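Long-range contacts in PDZ domain protein (Parabacteroides distasonis, PDB 4L8N), which is of unknown function but joins PDZ domains at both ends to a central DUF4136 domain and binds magnesium: residues Pro36-Glu41 / Lys96-Lys101; Ile105-Leu110 / Tyr307-Ile312; Met116-Thr121 / Ala418-Pro423; Ala334-Arg339 / Val442-Thr447; Gly425-Thr430 / Pro446-Glu451. All blocks are in the same frame, centred on the assembly; numbering follows the deposited sequence.

How the contacts relate
From the N terminus, contact 1 closes a loop of 54 residues, tying the start of helix 39-43 to strand 91-101 of the first PDZ domain. Contact 2 follows in series and touches contact 1 through K100 and Q109; its loop of 196 residues takes in the DUF4136 region and brings helix 107-113 to strand 298-309. Contact 3, between two loops, opens within that span and closes beyond it, and so crosses contact 2; contact 4 opens inside the loop of contact 3 and closes after it, and so crosses it. Contact 4 sets residues 334-339 on strand 438-456. Contact 5, the shortest closure, joins two hairpin strands and shares P446 and T447 with contact 4.

Contact 1 (Pro36-Glu41 / Lys96-Lys101); sequences PYSSAE and KKDCKK
The amino end of the short helix 39-43 in the N-terminal PDZ domain meets strand 91-101 through S39 and D98, the serine giving two hydrogen bonds to one carboxylate. The backbone N of S39 donates to D98 OD2 over 3.1 Å in a nearly straight bond (169°) that uses the syn lone pair. S39 OG donates to D98 OD1 at 2.7 Å, also on the syn side but 25° out of the carboxylate plane. With OG turned beside its own backbone N (chi1 -65°), both donors of the serine face the same group, and the pair of bonds should limit the rotation of the carboxylate. S39 CB rests 3.2 Å from K96 O, and S38 CB lies 3.3 Å from D98 OD2. S38 is the N-cap: its OG receives a weak bond from E41 N and is also bonded to I35 O. One water, 2.8 Å from A40 N, donates to D98 OD2 at 2.7 Å and to K96 O, while a second bridges S39 O and K96 N. A carboxylate at this end of a helix is likely to be stabilised by the N-H groups of the first turn, and R11 adds a long, weak ion pair. An alanine in place of D98 would probably leave the N and OG of S39 without their mates and loosen the helix start from the strand. D98 pairs through its backbone with R11 of strand 8-18, A40 packs on F14 of that strand, and P36 and Y37 lean on E451 of strand 438-456.

Contact 2 (Ile105-Leu110 / Tyr307-Ile312); sequences ITEDQL and YNYTGI
E107 OE1 is gripped by two consecutive backbone donors, T310 N at 2.8 Å and G311 N at 2.9 Å. The first uses the syn lone pair, whereas the second reaches the oxygen from 42° above the carboxylate plane. T310 OG1 donates to the other oxygen, E107 OE2, at a modelled, doubtfully short 2.5 Å; Y413 OH binds OE2 as well. With CG anti to the carbonyl carbon (chi1 -71°) and the chain extended beyond it, buried E107 carries its carboxylate, bonded on both oxygens, out to the turn after strand 298-309. At the backbone angles of G311 (phi 105°) a CB would be jammed against the carbonyl O of T310, which calls for glycine. E107 CB touches Y307 CE2 at 3.7 Å, and E107 O sits 4.0 Å above one face of that ring, offset toward its rim. D108 CA makes an off-centre CH-pi contact with the Y307 ring, 4.3 Å from its centroid. T106 and Q109 form a capping box that starts helix 107-113, and K305 NZ bonds D108 O. Strand 438-456 runs antiparallel beside strand 298-309, pairing with Y307 and Y309, and helix 330-333 packs on T310 and I312.

Contact 3 (Met116-Thr121 / Ala418-Pro423); sequences MYSLET and APYINP
Y117 and I421 approach within 7.4 Å between their CA atoms where the end of a 3-10 turn and the loop after it meet a second loop, each segment folded back on itself: T121 N bonds to S118 O in one, and in the other A418 O accepts from both I421 N and N422 N. From the second segment Y420 reaches across to the first, its CG set between the backbone N and the carbonyl carbon (chi1 42°). Its OH and S118 OG form a hydrogen bond modelled very short, at 2.5 Å, and S118 OG is also bonded to T121 OG1 at 2.7 Å, so that three hydroxyls run in a chain. S118 OG comes to the ring at its edge, near the plane. E120 and the tyrosine run alongside each other, pointing opposite ways, the carboxylate only 15° from parallel to the ring; OE2 stands over one face and is held by W390 N. Y117 O lies 3.3 Å from Y420 CE1 and takes a bond from W390 NE1. I421 CD1 closes the apolar side, 3.9 Å from Y117 CB. A phenylalanine in place of Y420 would probably leave S118 OG without its bond across the contact and the two loops less firmly joined. The ring of Y420 also meets W390, and edge-to-face Y395 of helix 395-402, so the contact packs the link between helix 107-113 and strand 123-135 against the approach to strand 429-435.

Contact 4 (Ala334-Arg339 / Val442-Thr447); sequences AGIRPR and VIIRPT
A334 CB sits between two branches of the facing strand, 3.8 Å from V442 CG2 and 3.8 Å from I444 CG1. Beside it I336 makes a second pair of contacts: its CD1 meets V442 CG1 at 3.5 Å, and its CG1 meets I444 CD1 at 3.8 Å. A334 and I336 therefore each touch both V442 and I444; the side chains meet in apolar packing, with no hydrogen bond across. V442 divides its methyls between the partners. CG2, anti to the backbone N, goes to A334 and also lies 3.3 Å from A334 O, while CG1, between the backbone N and the carbonyl carbon (chi1 80°), goes to I336. In the next shell, G335 ends helix 330-333 with a positive phi in a Schellman motif, a turn of the chain with A334 and I336, before and after it, both facing the strand. R337 NH1 donates to I336 O at 2.9 Å, from 48° above the carbonyl plane, and to Y332 O. On the other side, V442 and I444 are paired through their backbones with F431 and C429. The whole is a Schellman-terminated helix end packed on one face of a beta hairpin, in a region consistent with the C-terminal PDZ domain.

Contact 5 (Gly425-Thr430 / Pro446-Glu451); sequences GNNACT and PTIRSE
N427 begins the contact with its carbonyl: O lies 3.3 Å from P446 CD and 4.0 Å from P446 CG, against the rim of the proline ring. Its side chain, with CG anti to the backbone N (chi1 -164°), crosses the same ring at a slant. ND2 comes within 4.0 Å of P446 CD and 4.2 Å of I448 CD1, while OD1 accepts a hydrogen bond from N308 ND2, which fixes the amide beside strand 298-309. At A428 the backbone passes P446, and the methyl turns away to I443. C429 faces the proline again: SG, anti to its own carbonyl carbon, meets P446 CG at 4.0 Å. The contact is one of van der Waals packing, with no hydrogen bond between the segments. Beyond the proline the second segment pairs with strand 298-309. F417 packs on N427 and on I448, bridging the two segments. P446 thus marks a break in strand 438-456, where backbone pairing passes from strand 429-435 to strand 298-309, and the contact lies at the open end of the antiparallel beta hairpin formed by strands 429-435 and 438-456.

Contact 1 (Pro36-Glu41 / Lys96-Lys101)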
# COMPACT_ATOMS: atom_id res chain seq x y z
N PRO A 36 -16.18 -15.40 26.24
CA PRO A 36 -17.55 -15.15 26.70
C PRO A 36 -18.00 -16.15 27.73
O PRO A 36 -17.57 -17.30 27.69
CB PRO A 36 -18.40 -15.30 25.43
CG PRO A 36 -17.42 -15.07 24.29
CD PRO A 36 -16.14 -15.65 24.78
N TYR A 37 -18.84 -15.70 28.66
CA TYR A 37 -19.43 -16.52 29.71
C TYR A 37 -18.38 -16.95 30.77
O TYR A 37 -18.70 -17.76 31.64
CB TYR A 37 -20.18 -17.73 29.09
CG TYR A 37 -21.42 -17.32 28.33
CD1 TYR A 37 -22.55 -16.85 28.99
CD2 TYR A 37 -21.47 -17.39 26.94
CE1 TYR A 37 -23.70 -16.47 28.30
CE2 TYR A 37 -22.62 -17.01 26.23
CZ TYR A 37 -23.73 -16.55 26.92
OH TYR A 37 -24.87 -16.12 26.27
N SER A 38 -17.18 -16.33 30.75
CA SER A 38 -16.08 -16.61 31.69
C SER A 38 -16.12 -15.70 32.92
O SER A 38 -16.83 -14.70 32.96
CB SER A 38 -14.73 -16.47 30.99
OG SER A 38 -14.41 -15.13 30.63
N SER A 39 -15.32 -16.04 33.93
CA SER A 39 -15.22 -15.29 35.17
C SER A 39 -14.45 -13.99 34.94
O SER A 39 -14.84 -12.97 35.50
CB SER A 39 -14.57 -16.13 36.27
OG SER A 39 -15.39 -17.24 36.61
N ALA A 40 -13.40 -14.02 34.10
CA ALA A 40 -12.63 -12.82 33.73
C ALA A 40 -13.57 -11.77 33.09
O ALA A 40 -13.49 -10.59 33.43
CB ALA A 40 -11.52 -13.20 32.78
N GLU A 41 -14.51 -12.22 32.23
CA GLU A 41 -15.52 -11.36 31.61
C GLU A 41 -16.37 -10.66 32.68
O GLU A 41 -16.46 -9.44 32.69
CB GLU A 41 -16.42 -12.16 30.66
CG GLU A 41 -17.33 -11.26 29.83
CD GLU A 41 -18.33 -11.97 28.95
OE1 GLU A 41 -19.26 -12.61 29.49
OE2 GLU A 41 -18.23 -11.84 27.71
N LYS A 96 -11.68 -14.85 39.09
CA LYS A 96 -11.96 -16.23 39.48
C LYS A 96 -11.56 -17.14 38.31
O LYS A 96 -11.60 -16.70 37.16
CB LYS A 96 -13.44 -16.41 39.92
CG LYS A 96 -13.83 -15.49 41.09
CD LYS A 96 -15.09 -15.90 41.85
CE LYS A 96 -15.19 -15.12 43.16
NZ LYS A 96 -16.27 -15.62 44.06
N LYS A 97 -11.12 -18.36 38.61
CA LYS A 97 -10.68 -19.30 37.57
C LYS A 97 -11.86 -20.08 37.01
O LYS A 97 -12.89 -20.24 37.69
CB LYS A 97 -9.61 -20.27 38.10
CG LYS A 97 -8.28 -20.19 37.35
CD LYS A 97 -7.26 -21.19 37.90
CE LYS A 97 -6.41 -20.69 39.04
NZ LYS A 97 -5.51 -21.75 39.55
N ASP A 98 -11.70 -20.56 35.78
CA ASP A 98 -12.71 -21.37 35.14
C ASP A 98 -12.12 -22.76 34.99
O ASP A 98 -11.16 -22.98 34.25
CB ASP A 98 -13.20 -20.75 33.82
CG ASP A 98 -13.82 -19.37 34.01
OD1 ASP A 98 -14.73 -19.24 34.88
OD2 ASP A 98 -13.38 -18.43 33.31
N CYS A 99 -12.67 -23.67 35.81
CA CYS A 99 -12.19 -25.03 35.92
C CYS A 99 -13.20 -26.02 35.40
O CYS A 99 -14.40 -25.77 35.45
CB CYS A 99 -11.85 -25.31 37.38
SG CYS A 99 -11.05 -23.92 38.23
N LYS A 100 -12.69 -27.15 34.90
CA LYS A 100 -13.49 -28.28 34.41
C LYS A 100 -12.75 -29.59 34.68
O LYS A 100 -11.52 -29.59 34.80
CB LYS A 100 -13.83 -28.13 32.92
CG LYS A 100 -12.61 -28.13 31.97
CD LYS A 100 -12.99 -28.32 30.50
CE LYS A 100 -13.20 -29.76 30.11
NZ LYS A 100 -13.03 -29.96 28.64
N LYS A 101 -13.47 -30.71 34.74
CA LYS A 101 -12.85 -32.02 34.93
C LYS A 101 -12.14 -32.42 33.62
O LYS A 101 -12.62 -32.08 32.54
CB LYS A 101 -13.89 -33.06 35.36
CG LYS A 101 -14.42 -32.84 36.78
CD LYS A 101 -15.34 -33.97 37.24
CE LYS A 101 -14.59 -35.23 37.64
NZ LYS A 101 -15.35 -36.45 37.25
O HOH W 1 -14.55 -13.37 38.54
O HOH W 2 -11.88 -16.41 34.16

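Contact 2 (Ile105-Leu110 / Tyr307-Ile312)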
# COMPACT_ATOMS: atom_id res chain seq x y z
N ILE A 105 -16.67 -33.10 28.48
CA ILE A 105 -16.96 -32.57 27.15
C ILE A 105 -18.11 -31.62 27.39
O ILE A 105 -19.17 -32.05 27.88
CB ILE A 105 -17.22 -33.65 26.05
CG1 ILE A 105 -16.01 -34.58 25.84
CG2 ILE A 105 -17.63 -33.00 24.71
CD1 ILE A 105 -14.62 -33.92 25.39
N THR A 106 -17.88 -30.33 27.14
CA THR A 106 -18.88 -29.31 27.39
C THR A 106 -19.76 -29.11 26.16
O THR A 106 -19.37 -29.47 25.04
CB THR A 106 -18.21 -27.98 27.78
OG1 THR A 106 -17.53 -27.44 26.67
CG2 THR A 106 -17.28 -28.12 28.96
N GLU A 107 -20.93 -28.49 26.37
CA GLU A 107 -21.87 -28.15 25.31
C GLU A 107 -21.23 -27.14 24.35
O GLU A 107 -21.53 -27.17 23.16
CB GLU A 107 -23.19 -27.63 25.88
CG GLU A 107 -24.01 -28.73 26.56
CD GLU A 107 -25.24 -28.22 27.29
OE1 GLU A 107 -25.20 -27.11 27.87
OE2 GLU A 107 -26.26 -28.94 27.26
N ASP A 108 -20.30 -26.30 24.83
CA ASP A 108 -19.56 -25.35 23.99
C ASP A 108 -18.68 -26.13 22.99
O ASP A 108 -18.66 -25.82 21.79
CB ASP A 108 -18.72 -24.40 24.87
CG ASP A 108 -17.83 -23.45 24.09
OD1 ASP A 108 -18.34 -22.39 23.66
OD2 ASP A 108 -16.62 -23.76 23.94
N GLN A 109 -18.00 -27.19 23.48
CA GLN A 109 -17.15 -28.02 22.64
C GLN A 109 -17.99 -28.75 21.58
O GLN A 109 -17.66 -28.69 20.40
CB GLN A 109 -16.35 -29.02 23.51
CG GLN A 109 -15.29 -28.35 24.39
CD GLN A 109 -14.68 -29.35 25.35
OE1 GLN A 109 -15.29 -29.76 26.35
NE2 GLN A 109 -13.48 -29.80 25.05
N LEU A 110 -19.11 -29.39 22.00
CA LEU A 110 -20.03 -30.13 21.14
C LEU A 110 -20.70 -29.23 20.09
O LEU A 110 -20.92 -29.68 18.96
CB LEU A 110 -21.09 -30.85 21.98
CG LEU A 110 -20.60 -32.01 22.85
CD1 LEU A 110 -21.53 -32.27 23.99
CD2 LEU A 110 -20.38 -33.29 22.03
N TYR A 307 -25.77 -21.79 20.63
CA TYR A 307 -26.19 -23.14 20.96
C TYR A 307 -27.18 -23.13 22.11
O TYR A 307 -27.25 -22.15 22.86
CB TYR A 307 -24.98 -24.05 21.28
CG TYR A 307 -24.18 -23.68 22.51
CD1 TYR A 307 -23.14 -22.75 22.43
CD2 TYR A 307 -24.35 -24.35 23.71
CE1 TYR A 307 -22.38 -22.42 23.55
CE2 TYR A 307 -23.56 -24.06 24.83
CZ TYR A 307 -22.58 -23.08 24.74
OH TYR A 307 -21.80 -22.78 25.83
N ASN A 308 -27.96 -24.22 22.25
CA ASN A 308 -28.87 -24.44 23.38
C ASN A 308 -28.02 -24.92 24.54
O ASN A 308 -27.34 -25.95 24.43
CB ASN A 308 -29.98 -25.47 23.07
CG ASN A 308 -31.24 -24.94 22.44
OD1 ASN A 308 -31.60 -23.76 22.50
ND2 ASN A 308 -31.99 -25.86 21.87
N TYR A 309 -28.01 -24.13 25.64
CA TYR A 309 -27.25 -24.40 26.84
C TYR A 309 -28.14 -24.96 27.96
O TYR A 309 -29.15 -24.35 28.31
CB TYR A 309 -26.57 -23.11 27.29
CG TYR A 309 -25.90 -23.20 28.64
CD1 TYR A 309 -24.67 -23.85 28.79
CD2 TYR A 309 -26.47 -22.62 29.77
CE1 TYR A 309 -24.05 -23.93 30.03
CE2 TYR A 309 -25.84 -22.68 31.01
CZ TYR A 309 -24.63 -23.34 31.13
OH TYR A 309 -23.99 -23.40 32.35
N THR A 310 -27.72 -26.10 28.55
CA THR A 310 -28.37 -26.75 29.69
C THR A 310 -27.40 -26.75 30.90
O THR A 310 -27.84 -26.68 32.04
CB THR A 310 -28.84 -28.17 29.36
OG1 THR A 310 -27.70 -29.03 29.29
CG2 THR A 310 -29.68 -28.26 28.09
N GLY A 311 -26.10 -26.83 30.64
CA GLY A 311 -25.08 -26.84 31.68
C GLY A 311 -24.46 -28.19 31.94
O GLY A 311 -23.63 -28.31 32.83
N ILE A 312 -24.87 -29.22 31.17
CA ILE A 312 -24.38 -30.60 31.32
C ILE A 312 -23.04 -30.76 30.60
O ILE A 312 -22.86 -30.29 29.47
CB ILE A 312 -25.42 -31.66 30.80
CG1 ILE A 312 -26.76 -31.59 31.56
CG2 ILE A 312 -24.87 -33.10 30.84
CD1 ILE A 312 -28.01 -32.08 30.74

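Contact 3 (Met116-Thr121 / Ala418-Pro423)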
# COMPACT_ATOMS: atom_id res chain seq x y z
N MSE A 116 -21.89 -28.19 11.67
CA MSE A 116 -22.48 -28.25 10.36
C MSE A 116 -23.97 -28.52 10.41
O MSE A 116 -24.64 -28.37 9.39
CB MSE A 116 -21.71 -29.17 9.45
CG MSE A 116 -20.50 -28.43 8.88
SE MSE A 116 -19.37 -29.58 7.90
CE MSE A 116 -17.58 -28.77 8.44
N TYR A 117 -24.54 -28.72 11.60
CA TYR A 117 -25.98 -28.73 11.75
C TYR A 117 -26.48 -27.30 11.51
O TYR A 117 -27.57 -27.09 10.98
CB TYR A 117 -26.38 -29.15 13.18
CG TYR A 117 -26.32 -30.62 13.55
CD1 TYR A 117 -26.71 -31.61 12.64
CD2 TYR A 117 -26.07 -31.02 14.86
CE1 TYR A 117 -26.74 -32.95 13.01
CE2 TYR A 117 -26.13 -32.35 15.24
CZ TYR A 117 -26.44 -33.32 14.31
OH TYR A 117 -26.45 -34.65 14.68
N SER A 118 -25.64 -26.30 11.95
CA SER A 118 -25.98 -24.89 11.88
C SER A 118 -24.79 -23.97 11.60
O SER A 118 -24.39 -23.22 12.49
CB SER A 118 -26.65 -24.48 13.18
OG SER A 118 -27.28 -23.22 13.00
N LEU A 119 -24.27 -23.98 10.34
CA LEU A 119 -23.15 -23.10 9.93
C LEU A 119 -23.56 -21.63 10.00
O LEU A 119 -22.71 -20.77 10.20
CB LEU A 119 -22.63 -23.42 8.53
CG LEU A 119 -21.67 -24.59 8.39
CD1 LEU A 119 -21.12 -24.65 6.97
CD2 LEU A 119 -20.50 -24.48 9.35
N GLU A 120 -24.85 -21.38 9.82
CA GLU A 120 -25.54 -20.10 9.89
C GLU A 120 -25.30 -19.42 11.21
O GLU A 120 -25.32 -18.19 11.27
CB GLU A 120 -27.06 -20.32 9.74
CG GLU A 120 -27.48 -20.66 8.32
CD GLU A 120 -27.59 -22.13 7.96
OE1 GLU A 120 -26.90 -22.97 8.58
OE2 GLU A 120 -28.36 -22.42 7.02
N THR A 121 -25.11 -20.21 12.29
CA THR A 121 -24.93 -19.67 13.63
C THR A 121 -23.53 -19.94 14.18
O THR A 121 -23.08 -19.16 15.02
CB THR A 121 -25.99 -20.25 14.59
OG1 THR A 121 -25.83 -21.67 14.73
CG2 THR A 121 -27.41 -19.94 14.16
N ALA A 418 -33.32 -23.83 15.91
CA ALA A 418 -33.30 -23.64 14.45
C ALA A 418 -34.39 -24.48 13.77
O ALA A 418 -34.52 -25.66 14.10
CB ALA A 418 -31.92 -24.01 13.91
N PRO A 419 -35.16 -23.91 12.81
CA PRO A 419 -36.26 -24.68 12.18
C PRO A 419 -35.78 -25.75 11.17
O PRO A 419 -36.56 -26.64 10.81
CB PRO A 419 -37.09 -23.59 11.51
CG PRO A 419 -36.11 -22.56 11.14
CD PRO A 419 -35.17 -22.52 12.31
N TYR A 420 -34.50 -25.64 10.71
CA TYR A 420 -33.87 -26.65 9.85
C TYR A 420 -33.40 -27.90 10.69
O TYR A 420 -32.86 -28.84 10.14
CB TYR A 420 -32.73 -26.06 9.01
CG TYR A 420 -31.81 -25.11 9.74
CD1 TYR A 420 -30.74 -25.57 10.50
CD2 TYR A 420 -31.96 -23.73 9.59
CE1 TYR A 420 -29.86 -24.70 11.12
CE2 TYR A 420 -31.09 -22.84 10.22
CZ TYR A 420 -30.04 -23.33 10.98
OH TYR A 420 -29.18 -22.45 11.63
N ILE A 421 -33.62 -27.89 12.02
CA ILE A 421 -33.31 -29.01 12.92
C ILE A 421 -34.61 -29.41 13.65
O ILE A 421 -34.99 -30.57 13.61
CB ILE A 421 -32.13 -28.74 13.93
CG1 ILE A 421 -30.82 -28.32 13.23
CG2 ILE A 421 -31.90 -29.92 14.87
CD1 ILE A 421 -30.13 -29.35 12.30
N ASN A 422 -35.27 -28.43 14.32
CA ASN A 422 -36.49 -28.63 15.08
C ASN A 422 -37.64 -27.78 14.51
O ASN A 422 -37.80 -26.61 14.90
CB ASN A 422 -36.27 -28.34 16.56
CG ASN A 422 -37.49 -28.57 17.43
OD1 ASN A 422 -38.32 -29.44 17.15
ND2 ASN A 422 -37.62 -27.79 18.49
N PRO A 423 -38.46 -28.37 13.60
CA PRO A 423 -39.57 -27.61 13.01
C PRO A 423 -40.65 -27.24 14.04
O PRO A 423 -41.06 -26.08 14.05
CB PRO A 423 -40.09 -28.52 11.90
CG PRO A 423 -39.65 -29.87 12.28
CD PRO A 423 -38.40 -29.75 13.07

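Contact 4 (Ala334-Arg339 / Val442-Thr447)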
# COMPACT_ATOMS: atom_id res chain seq x y z
N ALA A 334 -33.36 -27.89 36.86
CA ALA A 334 -34.21 -29.03 36.50
C ALA A 334 -33.94 -30.23 37.41
O ALA A 334 -34.75 -31.16 37.45
CB ALA A 334 -33.98 -29.43 35.05
N GLY A 335 -32.82 -30.21 38.13
CA GLY A 335 -32.46 -31.27 39.07
C GLY A 335 -31.51 -32.34 38.57
O GLY A 335 -31.37 -33.39 39.21
N ILE A 336 -30.86 -32.12 37.42
CA ILE A 336 -29.88 -33.08 36.88
C ILE A 336 -28.64 -32.97 37.76
O ILE A 336 -28.30 -31.86 38.18
CB ILE A 336 -29.58 -32.80 35.37
CG1 ILE A 336 -30.87 -32.85 34.51
CG2 ILE A 336 -28.46 -33.70 34.81
CD1 ILE A 336 -31.59 -34.20 34.45
N ARG A 337 -28.01 -34.10 38.09
CA ARG A 337 -26.83 -34.04 38.94
C ARG A 337 -25.68 -34.90 38.36
O ARG A 337 -25.97 -35.83 37.61
CB ARG A 337 -27.17 -34.47 40.40
CG ARG A 337 -28.11 -33.50 41.17
CD ARG A 337 -27.54 -32.08 41.42
NE ARG A 337 -28.49 -31.25 42.18
CZ ARG A 337 -29.37 -30.41 41.65
NH1 ARG A 337 -29.41 -30.22 40.33
NH2 ARG A 337 -30.21 -29.73 42.42
N PRO A 338 -24.38 -34.62 38.70
CA PRO A 338 -23.28 -35.47 38.18
C PRO A 338 -23.48 -36.95 38.47
O PRO A 338 -24.17 -37.31 39.42
CB PRO A 338 -22.05 -34.95 38.92
CG PRO A 338 -22.38 -33.54 39.24
CD PRO A 338 -23.84 -33.53 39.55
N ARG A 339 -22.88 -37.81 37.61
CA ARG A 339 -22.94 -39.29 37.66
C ARG A 339 -24.32 -39.83 37.17
O ARG A 339 -24.50 -41.05 37.11
CB ARG A 339 -22.56 -39.86 39.05
N VAL A 442 -37.20 -35.24 32.79
CA VAL A 442 -37.28 -33.82 33.11
C VAL A 442 -37.24 -33.03 31.79
O VAL A 442 -36.57 -33.43 30.84
CB VAL A 442 -36.21 -33.38 34.16
CG1 VAL A 442 -34.83 -33.17 33.55
CG2 VAL A 442 -36.67 -32.14 34.93
N ILE A 443 -38.02 -31.94 31.73
CA ILE A 443 -38.07 -31.10 30.55
C ILE A 443 -37.18 -29.91 30.81
O ILE A 443 -37.43 -29.16 31.77
CB ILE A 443 -39.51 -30.68 30.13
CG1 ILE A 443 -40.56 -31.80 30.28
CG2 ILE A 443 -39.51 -30.03 28.77
CD1 ILE A 443 -40.28 -33.19 29.63
N ILE A 444 -36.13 -29.75 30.00
CA ILE A 444 -35.19 -28.66 30.20
C ILE A 444 -35.40 -27.64 29.12
O ILE A 444 -35.20 -27.94 27.95
CB ILE A 444 -33.71 -29.16 30.26
CG1 ILE A 444 -33.51 -30.19 31.40
CG2 ILE A 444 -32.76 -27.97 30.41
CD1 ILE A 444 -32.09 -30.80 31.56
N ARG A 445 -35.83 -26.43 29.49
CA ARG A 445 -35.90 -25.37 28.51
C ARG A 445 -34.52 -24.72 28.53
O ARG A 445 -34.13 -24.16 29.56
CB ARG A 445 -37.02 -24.35 28.71
CG ARG A 445 -37.07 -23.44 27.48
CD ARG A 445 -38.17 -22.42 27.53
NE ARG A 445 -39.44 -22.95 27.06
CZ ARG A 445 -39.88 -22.89 25.82
NH1 ARG A 445 -39.14 -22.32 24.87
NH2 ARG A 445 -41.06 -23.39 25.50
N PRO A 446 -33.74 -24.84 27.45
CA PRO A 446 -32.40 -24.28 27.48
C PRO A 446 -32.42 -22.78 27.31
O PRO A 446 -33.43 -22.18 26.91
CB PRO A 446 -31.70 -24.96 26.29
CG PRO A 446 -32.65 -25.99 25.79
CD PRO A 446 -33.99 -25.49 26.15
N THR A 447 -31.28 -22.18 27.63
CA THR A 447 -31.03 -20.77 27.40
C THR A 447 -30.17 -20.73 26.17
O THR A 447 -29.46 -21.69 25.87
CB THR A 447 -30.42 -20.10 28.62
OG1 THR A 447 -29.29 -20.85 29.08
CG2 THR A 447 -31.44 -19.90 29.73

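Contact 5 (Gly425-Thr430 / Pro446-Glu451)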
# COMPACT_ATOMS: atom_id res chain seq x y z
N GLY A 425 -42.67 -25.86 17.23
CA GLY A 425 -42.49 -24.58 17.93
C GLY A 425 -42.21 -24.71 19.42
O GLY A 425 -42.75 -23.94 20.24
N ASN A 426 -41.36 -25.68 19.77
CA ASN A 426 -41.04 -25.97 21.15
C ASN A 426 -39.56 -26.29 21.32
O ASN A 426 -39.10 -27.39 20.99
CB ASN A 426 -41.91 -27.14 21.64
CG ASN A 426 -41.68 -27.49 23.08
OD1 ASN A 426 -41.64 -26.62 23.96
ND2 ASN A 426 -41.50 -28.79 23.33
N ASN A 427 -38.83 -25.30 21.88
CA ASN A 427 -37.40 -25.39 22.15
C ASN A 427 -37.11 -26.20 23.44
O ASN A 427 -35.97 -26.56 23.67
CB ASN A 427 -36.77 -23.99 22.22
CG ASN A 427 -35.26 -23.98 22.11
OD1 ASN A 427 -34.66 -24.69 21.31
ND2 ASN A 427 -34.61 -23.19 22.95
N ALA A 428 -38.14 -26.56 24.22
CA ALA A 428 -37.96 -27.37 25.43
C ALA A 428 -37.60 -28.83 25.08
O ALA A 428 -38.29 -29.48 24.28
CB ALA A 428 -39.21 -27.31 26.28
N CYS A 429 -36.50 -29.33 25.65
CA CYS A 429 -35.96 -30.67 25.38
C CYS A 429 -36.26 -31.61 26.52
O CYS A 429 -36.20 -31.21 27.69
CB CYS A 429 -34.46 -30.59 25.10
SG CYS A 429 -33.97 -29.25 23.97
N THR A 430 -36.59 -32.86 26.19
CA THR A 430 -36.91 -33.90 27.16
C THR A 430 -35.66 -34.70 27.44
O THR A 430 -35.05 -35.25 26.53
CB THR A 430 -38.07 -34.78 26.64
OG1 THR A 430 -39.25 -33.97 26.51
CG2 THR A 430 -38.36 -35.96 27.53
N PRO A 446 -33.74 -24.84 27.45
CA PRO A 446 -32.40 -24.28 27.48
C PRO A 446 -32.42 -22.78 27.31
O PRO A 446 -33.43 -22.18 26.91
CB PRO A 446 -31.70 -24.96 26.29
CG PRO A 446 -32.65 -25.99 25.79
CD PRO A 446 -33.99 -25.49 26.15
N THR A 447 -31.28 -22.18 27.63
CA THR A 447 -31.03 -20.77 27.40
C THR A 447 -30.17 -20.73 26.17
O THR A 447 -29.46 -21.69 25.87
CB THR A 447 -30.42 -20.10 28.62
OG1 THR A 447 -29.29 -20.85 29.08
CG2 THR A 447 -31.44 -19.90 29.73
N ILE A 448 -30.27 -19.66 25.43
CA ILE A 448 -29.55 -19.57 24.18
C ILE A 448 -28.28 -18.77 24.43
O ILE A 448 -28.31 -17.60 24.85
CB ILE A 448 -30.47 -19.01 23.05
CG1 ILE A 448 -31.60 -20.05 22.73
CG2 ILE A 448 -29.68 -18.66 21.80
CD1 ILE A 448 -32.64 -19.65 21.69
N ARG A 449 -27.15 -19.46 24.26
CA ARG A 449 -25.85 -18.83 24.42
C ARG A 449 -25.47 -18.39 23.07
O ARG A 449 -25.44 -19.19 22.14
CB ARG A 449 -24.81 -19.77 25.05
CG ARG A 449 -24.95 -19.87 26.53
CD ARG A 449 -23.70 -20.39 27.16
NE ARG A 449 -23.78 -20.27 28.62
CZ ARG A 449 -22.78 -20.55 29.46
NH1 ARG A 449 -21.61 -20.97 29.00
NH2 ARG A 449 -22.95 -20.42 30.77
N SER A 450 -25.30 -17.09 22.92
CA SER A 450 -24.89 -16.43 21.69
C SER A 450 -23.63 -15.66 21.96
O SER A 450 -23.48 -15.08 23.05
CB SER A 450 -26.00 -15.53 21.17
OG SER A 450 -26.24 -15.82 19.81
N GLU A 451 -22.69 -15.72 21.02
CA GLU A 451 -21.39 -15.06 21.15
C GLU A 451 -20.75 -14.81 19.78
O GLU A 451 -20.87 -15.62 18.87
CB GLU A 451 -20.41 -15.87 22.06
CG GLU A 451 -20.39 -17.38 21.86
CD GLU A 451 -19.35 -18.18 22.63
OE1 GLU A 451 -18.19 -18.26 22.16
OE2 GLU A 451 -19.71 -18.81 23.65